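PDB 5K2I: 1-Cys peroxiredoxin from Vibrio vulnificus MO6-24/O, which probably reduces hydrogen peroxide through a single reactive cysteine on a thioredoxin-like fold and is implicated in scavenging nitric oxide. Local coordinates for residues V68-S73 with E93-A98; V35-V40 with M127-G132; A11-L16 with H24-L29. All coordinates share one frame; numbering follows the deposited sequence. Where two conformers were deposited one is given.

Contact 1: V68-S73 with E93-A98; sequences VDLIAS and EILMLA
Ser-73, Ile-71 and Leu-95 bury the most surface where strand 70-73 runs beside strand 95-98, and each serves the contact through both backbone and side chain. Ser-73 is gripped twice: its N donates a hydrogen bond to Leu-95 O at 2.8 Å, and its O accepts one from Leu-97 N at 2.8 Å, this second donor lying almost on the C=O axis (178°). Ser-73 CB packs on Ile-94 CG2, and OG, anti to the backbone N, points to where Met-96, bent at chi2 and chi3, brings its CE to 3.8 Å from that oxygen. Ile-71 O accepts from Leu-95 N at 2.9 Å, nearly straight at 171°, and the Ile-71 side chain crosses that of Ile-94 obliquely, CG2 against CG1. Just before this bond the strands part, and a water spans the gap, accepting from Ile-71 N and donating to Glu-93 O. Leu-95 turns to the other side of the sheet from Ser-73, its CG anti to the backbone N (chi1 179°); CB rests 4.1 Å from Ala-72 CB, and CD2 meets the methyls of Leu-70. Helix 79-88 covers the Ser-73 and Met-96 side through Met-82 and Trp-85. Parallel pairing of strands joined through that helix is the beta-alpha-beta crossover of the thioredoxin-like fold of peroxiredoxins.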
# COMPACT_ATOMS: atom_id res chain seq x y z
N VAL A 68 -21.41 -18.87 1.23
CA VAL A 68 -20.96 -18.29 -0.03
C VAL A 68 -20.96 -19.36 -1.12
O VAL A 68 -20.40 -20.45 -0.92
CB VAL A 68 -19.55 -17.66 0.12
CG1 VAL A 68 -19.00 -17.21 -1.23
CG2 VAL A 68 -19.62 -16.48 1.09
N ASP A 69 -21.59 -19.08 -2.25
CA ASP A 69 -21.68 -20.05 -3.34
C ASP A 69 -20.52 -19.94 -4.31
O ASP A 69 -20.15 -20.91 -4.96
CB ASP A 69 -22.98 -19.85 -4.12
CG ASP A 69 -24.21 -20.07 -3.27
OD1 ASP A 69 -24.39 -21.21 -2.80
OD2 ASP A 69 -24.99 -19.12 -3.06
N LEU A 70 -19.97 -18.74 -4.41
CA LEU A 70 -19.00 -18.44 -5.45
C LEU A 70 -18.08 -17.35 -4.95
O LEU A 70 -18.55 -16.36 -4.41
CB LEU A 70 -19.72 -17.99 -6.72
CG LEU A 70 -18.88 -17.65 -7.93
CD1 LEU A 70 -18.15 -18.89 -8.41
CD2 LEU A 70 -19.79 -17.08 -9.02
N ILE A 71 -16.78 -17.56 -5.11
CA ILE A 71 -15.77 -16.54 -4.83
C ILE A 71 -15.11 -16.18 -6.14
O ILE A 71 -14.65 -17.06 -6.85
CB ILE A 71 -14.69 -17.03 -3.85
CG1 ILE A 71 -15.33 -17.58 -2.58
CG2 ILE A 71 -13.68 -15.92 -3.55
CD1 ILE A 71 -14.35 -18.31 -1.67
N ALA A 72 -15.04 -14.89 -6.46
CA ALA A 72 -14.53 -14.45 -7.74
C ALA A 72 -13.53 -13.31 -7.57
O ALA A 72 -13.69 -12.44 -6.71
CB ALA A 72 -15.66 -14.02 -8.67
N SER A 73 -12.51 -13.35 -8.41
CA SER A 73 -11.47 -12.35 -8.50
C SER A 73 -11.65 -11.56 -9.78
O SER A 73 -11.75 -12.15 -10.85
CB SER A 73 -10.10 -13.04 -8.47
OG SER A 73 -9.05 -12.15 -8.78
N GLU A 93 -10.29 -22.72 -6.19
CA GLU A 93 -11.63 -22.46 -5.68
C GLU A 93 -12.17 -21.09 -6.08
O GLU A 93 -13.22 -20.67 -5.60
CB GLU A 93 -11.62 -22.57 -4.15
CG GLU A 93 -11.40 -23.98 -3.63
CD GLU A 93 -12.58 -24.88 -3.90
OE1 GLU A 93 -13.65 -24.65 -3.29
OE2 GLU A 93 -12.44 -25.82 -4.71
N ILE A 94 -11.45 -20.39 -6.95
CA ILE A 94 -11.79 -18.99 -7.22
C ILE A 94 -11.94 -18.71 -8.71
O ILE A 94 -11.11 -19.08 -9.53
CB ILE A 94 -10.73 -18.06 -6.60
CG1 ILE A 94 -10.76 -18.22 -5.07
CG2 ILE A 94 -10.97 -16.60 -7.00
CD1 ILE A 94 -9.63 -17.57 -4.36
N LEU A 95 -13.05 -18.06 -9.05
CA LEU A 95 -13.37 -17.77 -10.44
C LEU A 95 -12.63 -16.52 -10.87
O LEU A 95 -12.82 -15.45 -10.29
CB LEU A 95 -14.88 -17.60 -10.60
CG LEU A 95 -15.37 -17.27 -12.01
CD1 LEU A 95 -14.94 -18.33 -13.01
CD2 LEU A 95 -16.88 -17.10 -11.98
N MET A 96 -11.79 -16.64 -11.89
CA MET A 96 -11.02 -15.50 -12.38
C MET A 96 -11.76 -14.76 -13.49
O MET A 96 -12.07 -15.34 -14.54
CB MET A 96 -9.64 -15.97 -12.88
CG MET A 96 -8.94 -16.94 -11.93
SD MET A 96 -8.57 -16.23 -10.29
CE MET A 96 -7.48 -14.92 -10.82
N LEU A 97 -12.07 -13.48 -13.25
CA LEU A 97 -12.86 -12.68 -14.18
C LEU A 97 -12.12 -11.44 -14.65
O LEU A 97 -11.46 -10.75 -13.86
CB LEU A 97 -14.18 -12.25 -13.52
CG LEU A 97 -15.13 -13.38 -13.10
CD1 LEU A 97 -16.34 -12.85 -12.30
CD2 LEU A 97 -15.59 -14.17 -14.30
N ALA A 98 -12.24 -11.17 -15.94
CA ALA A 98 -11.51 -10.10 -16.59
C ALA A 98 -12.39 -8.92 -16.98
O ALA A 98 -13.46 -9.10 -17.59
CB ALA A 98 -10.80 -10.64 -17.84
O HOH W 1 -15.73 -20.19 -5.83

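Contact 2: V35-V40 with M127-G132; sequences VVLFAV and MIIDNG
Strands 35-40 and 127-130 run antiparallel, their directions 145° apart and their axes 4.7 Å from each other at the closest point. Two hydrogen-bonded pairs frame a non-hydrogen-bonded one. At the first, Val-35 N donates to Ile-129 O and Ile-129 N returns a bond to Val-35 O, both 2.8 Å long. Leu-37 and Met-127 form the second, less evenly: Met-127 N lies 2.7 Å from Leu-37 O, whereas Leu-37 N is 3.0 Å from Met-127 O. Between them Val-36 faces Ile-128; Ile-128 CA makes a CA-H...O contact with Val-35 O, and Val-36 CA one with Met-127 O. Side chains then sort by face. Val-35, Leu-37, Met-127 and Ile-129 share one, where Ile-129 sends CG1 out anti to its carbonyl carbon (chi1 -48°), so that CD1 reaches diagonally to Leu-37 CB at 3.8 Å and also touches CD2 of that leucine. Met-127 runs extended beyond CG, carrying its sulfur past Leu-37 CD2 at 4.2 Å. On the reverse face Val-36 CG2 and Ile-128 CG1 meet more loosely, at 4.4 Å. All six touching residues are buried, and beyond them Asp-130 forms a salt bridge with Lys-34. Such apolar antiparallel pairing, beside a parallel neighbour in strand 70-75, belongs to the mixed central sheet of the thioredoxin-like fold.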
# COMPACT_ATOMS: atom_id res chain seq x y z
N VAL A 35 -22.35 -14.30 -3.46
CA VAL A 35 -21.06 -14.21 -4.14
C VAL A 35 -20.13 -13.28 -3.40
O VAL A 35 -20.54 -12.22 -2.96
CB VAL A 35 -21.24 -13.70 -5.59
CG1 VAL A 35 -19.90 -13.50 -6.28
CG2 VAL A 35 -22.12 -14.65 -6.37
N VAL A 36 -18.88 -13.71 -3.23
CA VAL A 36 -17.84 -12.81 -2.76
C VAL A 36 -17.00 -12.42 -3.97
O VAL A 36 -16.50 -13.29 -4.67
CB VAL A 36 -16.98 -13.46 -1.67
CG1 VAL A 36 -15.73 -12.61 -1.42
CG2 VAL A 36 -17.80 -13.62 -0.40
N LEU A 37 -16.90 -11.12 -4.23
CA LEU A 37 -16.11 -10.59 -5.34
C LEU A 37 -15.06 -9.66 -4.79
O LEU A 37 -15.38 -8.77 -4.00
CB LEU A 37 -17.01 -9.85 -6.32
CG LEU A 37 -16.38 -9.15 -7.53
CD1 LEU A 37 -15.84 -10.19 -8.49
CD2 LEU A 37 -17.39 -8.25 -8.22
N PHE A 38 -13.81 -9.84 -5.20
CA PHE A 38 -12.78 -8.91 -4.76
C PHE A 38 -11.94 -8.47 -5.96
O PHE A 38 -11.75 -9.22 -6.92
CB PHE A 38 -11.88 -9.51 -3.65
CG PHE A 38 -11.08 -10.70 -4.08
CD1 PHE A 38 -11.63 -11.96 -4.06
CD2 PHE A 38 -9.78 -10.55 -4.54
CE1 PHE A 38 -10.91 -13.07 -4.47
CE2 PHE A 38 -9.04 -11.64 -4.95
CZ PHE A 38 -9.61 -12.90 -4.92
N ALA A 39 -11.48 -7.22 -5.89
CA ALA A 39 -10.73 -6.62 -6.98
C ALA A 39 -9.33 -6.20 -6.56
O ALA A 39 -9.09 -5.88 -5.38
CB ALA A 39 -11.48 -5.40 -7.51
N VAL A 40 -8.44 -6.19 -7.54
CA VAL A 40 -7.06 -5.74 -7.38
C VAL A 40 -6.72 -4.80 -8.53
O VAL A 40 -7.44 -4.77 -9.53
CB VAL A 40 -6.07 -6.93 -7.37
CG1 VAL A 40 -6.31 -7.81 -6.14
CG2 VAL A 40 -6.15 -7.73 -8.68
N MET A 127 -16.67 -7.27 -2.10
CA MET A 127 -18.12 -7.23 -2.00
C MET A 127 -18.70 -8.57 -1.58
O MET A 127 -18.17 -9.63 -1.95
CB MET A 127 -18.76 -6.90 -3.35
CG MET A 127 -18.55 -5.56 -3.90
SD MET A 127 -19.33 -5.62 -5.54
CE MET A 127 -19.14 -3.91 -5.99
N ILE A 128 -19.82 -8.51 -0.87
CA ILE A 128 -20.75 -9.63 -0.81
C ILE A 128 -21.96 -9.25 -1.66
O ILE A 128 -22.54 -8.18 -1.47
CB ILE A 128 -21.19 -9.95 0.62
CG1 ILE A 128 -19.98 -10.31 1.49
CG2 ILE A 128 -22.24 -11.09 0.64
CD1 ILE A 128 -20.28 -10.35 2.99
N ILE A 129 -22.31 -10.11 -2.60
CA ILE A 129 -23.38 -9.85 -3.56
C ILE A 129 -24.43 -10.95 -3.43
O ILE A 129 -24.11 -12.12 -3.57
CB ILE A 129 -22.84 -9.82 -5.00
CG1 ILE A 129 -21.60 -8.92 -5.07
CG2 ILE A 129 -23.92 -9.34 -5.96
CD1 ILE A 129 -20.72 -9.19 -6.25
N ASP A 130 -25.67 -10.56 -3.17
CA ASP A 130 -26.75 -11.52 -3.00
C ASP A 130 -27.73 -11.38 -4.15
O ASP A 130 -28.40 -10.36 -4.27
CB ASP A 130 -27.46 -11.31 -1.67
CG ASP A 130 -26.61 -11.73 -0.48
OD1 ASP A 130 -26.38 -12.95 -0.32
OD2 ASP A 130 -26.16 -10.86 0.30
N ASN A 131 -27.79 -12.41 -4.98
CA ASN A 131 -28.63 -12.38 -6.18
C ASN A 131 -28.40 -11.08 -6.97
O ASN A 131 -29.35 -10.41 -7.39
CB ASN A 131 -30.12 -12.51 -5.81
CG ASN A 131 -31.02 -12.68 -7.02
OD1 ASN A 131 -30.73 -13.44 -7.95
ND2 ASN A 131 -32.14 -11.97 -7.02
N GLY A 132 -27.14 -10.71 -7.14
CA GLY A 132 -26.82 -9.53 -7.94
C GLY A 132 -26.90 -8.20 -7.23
O GLY A 132 -26.53 -7.19 -7.81

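Contact 3: A11-L16 with H24-L29; sequences ATLSQL and HPVLEL
His-24 leaves the strand with CG anti to its carbonyl carbon (chi1 -54°), which swings the imidazole across toward Gln-15. The glutamine meets it with a side chain extended from a CG anti to the backbone N (chi1 -175°), and OE1 accepts a hydrogen bond from His-24 NE2 at 2.9 Å. OE1 sits at the ring edge near its plane, although the amide and ring planes are 42° apart. Leu-29 CD1 lies over one face of the imidazole, toward its rim. The backbone bonds His-24 N to Leu-13 O and Leu-13 N to His-24 O hold the base of this pair. Further along, Leu-13, its CG anti to the carbonyl carbon, brings CD1 to Val-26 CG1 at 3.7 Å, the two side chains crossing obliquely. Val-26 N donates to Ala-11 O at 2.9 Å, and a water also donates to that oxygen while accepting from Leu-27 N. Pro-25, at the N-cap, offers its O to both Glu-28 N and Leu-29 N. The beta hairpin of strands 12-17 and 20-25 thus passes directly into helix 26-29. Because NE2 acts as donor to Gln-15, the imidazole probably carries a proton there, and the amide oxygen would also suit a protonated ring.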
# COMPACT_ATOMS: atom_id res chain seq x y z
N ALA A 11 -23.61 -5.49 -16.68
CA ALA A 11 -22.42 -5.50 -17.54
C ALA A 11 -21.88 -6.91 -17.63
O ALA A 11 -22.43 -7.84 -17.03
CB ALA A 11 -21.37 -4.55 -16.97
N THR A 12 -20.80 -7.09 -18.38
CA THR A 12 -20.18 -8.40 -18.51
C THR A 12 -18.76 -8.42 -17.98
O THR A 12 -18.10 -7.39 -17.87
CB THR A 12 -20.16 -8.90 -19.97
OG1 THR A 12 -19.29 -8.08 -20.77
CG2 THR A 12 -21.57 -8.86 -20.55
N LEU A 13 -18.31 -9.62 -17.62
CA LEU A 13 -16.91 -9.89 -17.30
C LEU A 13 -16.52 -11.14 -18.08
O LEU A 13 -17.36 -12.01 -18.28
CB LEU A 13 -16.71 -10.09 -15.81
CG LEU A 13 -16.91 -8.87 -14.91
CD1 LEU A 13 -16.94 -9.28 -13.46
CD2 LEU A 13 -15.82 -7.84 -15.16
N SER A 14 -15.27 -11.21 -18.54
CA SER A 14 -14.90 -12.29 -19.45
C SER A 14 -14.04 -13.37 -18.82
O SER A 14 -13.33 -13.15 -17.83
CB SER A 14 -14.17 -11.71 -20.68
OG SER A 14 -12.98 -11.03 -20.33
N GLN A 15 -14.12 -14.55 -19.41
CA GLN A 15 -13.38 -15.71 -18.95
C GLN A 15 -13.01 -16.56 -20.16
O GLN A 15 -13.83 -16.73 -21.06
CB GLN A 15 -14.21 -16.51 -17.95
CG GLN A 15 -13.45 -17.67 -17.34
CD GLN A 15 -14.38 -18.68 -16.68
OE1 GLN A 15 -15.60 -18.57 -16.78
NE2 GLN A 15 -13.80 -19.67 -16.01
N LEU A 16 -11.79 -17.08 -20.18
CA LEU A 16 -11.37 -18.02 -21.21
C LEU A 16 -11.75 -19.43 -20.77
O LEU A 16 -11.37 -19.86 -19.68
CB LEU A 16 -9.86 -17.93 -21.45
CG LEU A 16 -9.34 -18.78 -22.61
CD1 LEU A 16 -9.78 -18.17 -23.94
CD2 LEU A 16 -7.84 -18.90 -22.53
N HIS A 24 -19.62 -13.25 -19.54
CA HIS A 24 -20.71 -13.46 -18.58
C HIS A 24 -21.42 -12.17 -18.23
O HIS A 24 -20.79 -11.27 -17.69
CB HIS A 24 -20.18 -14.06 -17.27
CG HIS A 24 -19.39 -15.32 -17.43
ND1 HIS A 24 -19.97 -16.55 -17.66
CD2 HIS A 24 -18.06 -15.55 -17.34
CE1 HIS A 24 -19.03 -17.47 -17.72
NE2 HIS A 24 -17.86 -16.90 -17.53
N PRO A 25 -22.73 -12.07 -18.50
CA PRO A 25 -23.47 -11.00 -17.82
C PRO A 25 -23.39 -11.26 -16.32
O PRO A 25 -23.78 -12.34 -15.87
CB PRO A 25 -24.91 -11.17 -18.35
CG PRO A 25 -24.74 -11.94 -19.65
CD PRO A 25 -23.60 -12.87 -19.38
N VAL A 26 -22.88 -10.31 -15.56
CA VAL A 26 -22.69 -10.56 -14.14
C VAL A 26 -24.02 -10.83 -13.44
O VAL A 26 -24.06 -11.57 -12.46
CB VAL A 26 -21.95 -9.39 -13.42
CG1 VAL A 26 -20.56 -9.18 -14.02
CG2 VAL A 26 -22.75 -8.10 -13.47
N LEU A 27 -25.11 -10.25 -13.94
CA LEU A 27 -26.40 -10.46 -13.29
C LEU A 27 -26.96 -11.85 -13.57
O LEU A 27 -27.85 -12.32 -12.85
CB LEU A 27 -27.40 -9.38 -13.71
CG LEU A 27 -26.99 -7.97 -13.26
CD1 LEU A 27 -28.04 -6.95 -13.69
CD2 LEU A 27 -26.81 -7.93 -11.75
N GLU A 28 -26.45 -12.51 -14.61
CA GLU A 28 -26.79 -13.91 -14.85
C GLU A 28 -25.85 -14.82 -14.07
O GLU A 28 -26.28 -15.76 -13.41
CB GLU A 28 -26.74 -14.21 -16.36
CG GLU A 28 -27.85 -13.53 -17.16
CD GLU A 28 -27.89 -13.99 -18.61
OE1 GLU A 28 -26.93 -14.64 -19.08
OE2 GLU A 28 -28.90 -13.70 -19.30
N LEU A 29 -24.55 -14.53 -14.15
CA LEU A 29 -23.54 -15.32 -13.46
C LEU A 29 -23.78 -15.40 -11.94
O LEU A 29 -23.58 -16.45 -11.33
CB LEU A 29 -22.16 -14.72 -13.74
CG LEU A 29 -20.91 -15.44 -13.21
CD1 LEU A 29 -20.74 -16.79 -13.87
CD2 LEU A 29 -19.68 -14.59 -13.44
O HOH W 2 -25.14 -8.35 -16.22

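From the N terminus, contact 3 closes first, shutting the short loop of the hairpin 12-25. The chain then enters strand 34-40, which opens the long loop closed by contact 2 when strand 120-130 returns beside it. Contact 1 is nested inside that loop, itself closing a smaller one through helix 79-88. Contacts 1 and 2 share the central sheet, since strands 34-40 and 70-75 are neighbours: Val-36 N and O pair with Leu-70 O and Ala-72 N. Contact 3 stands in series with both, yet its strand 12-17 meets the end of strand 95-98, Ser-14 O lying 2.9 Å from Ala-98 N, so the hairpin borders the sheet's edge.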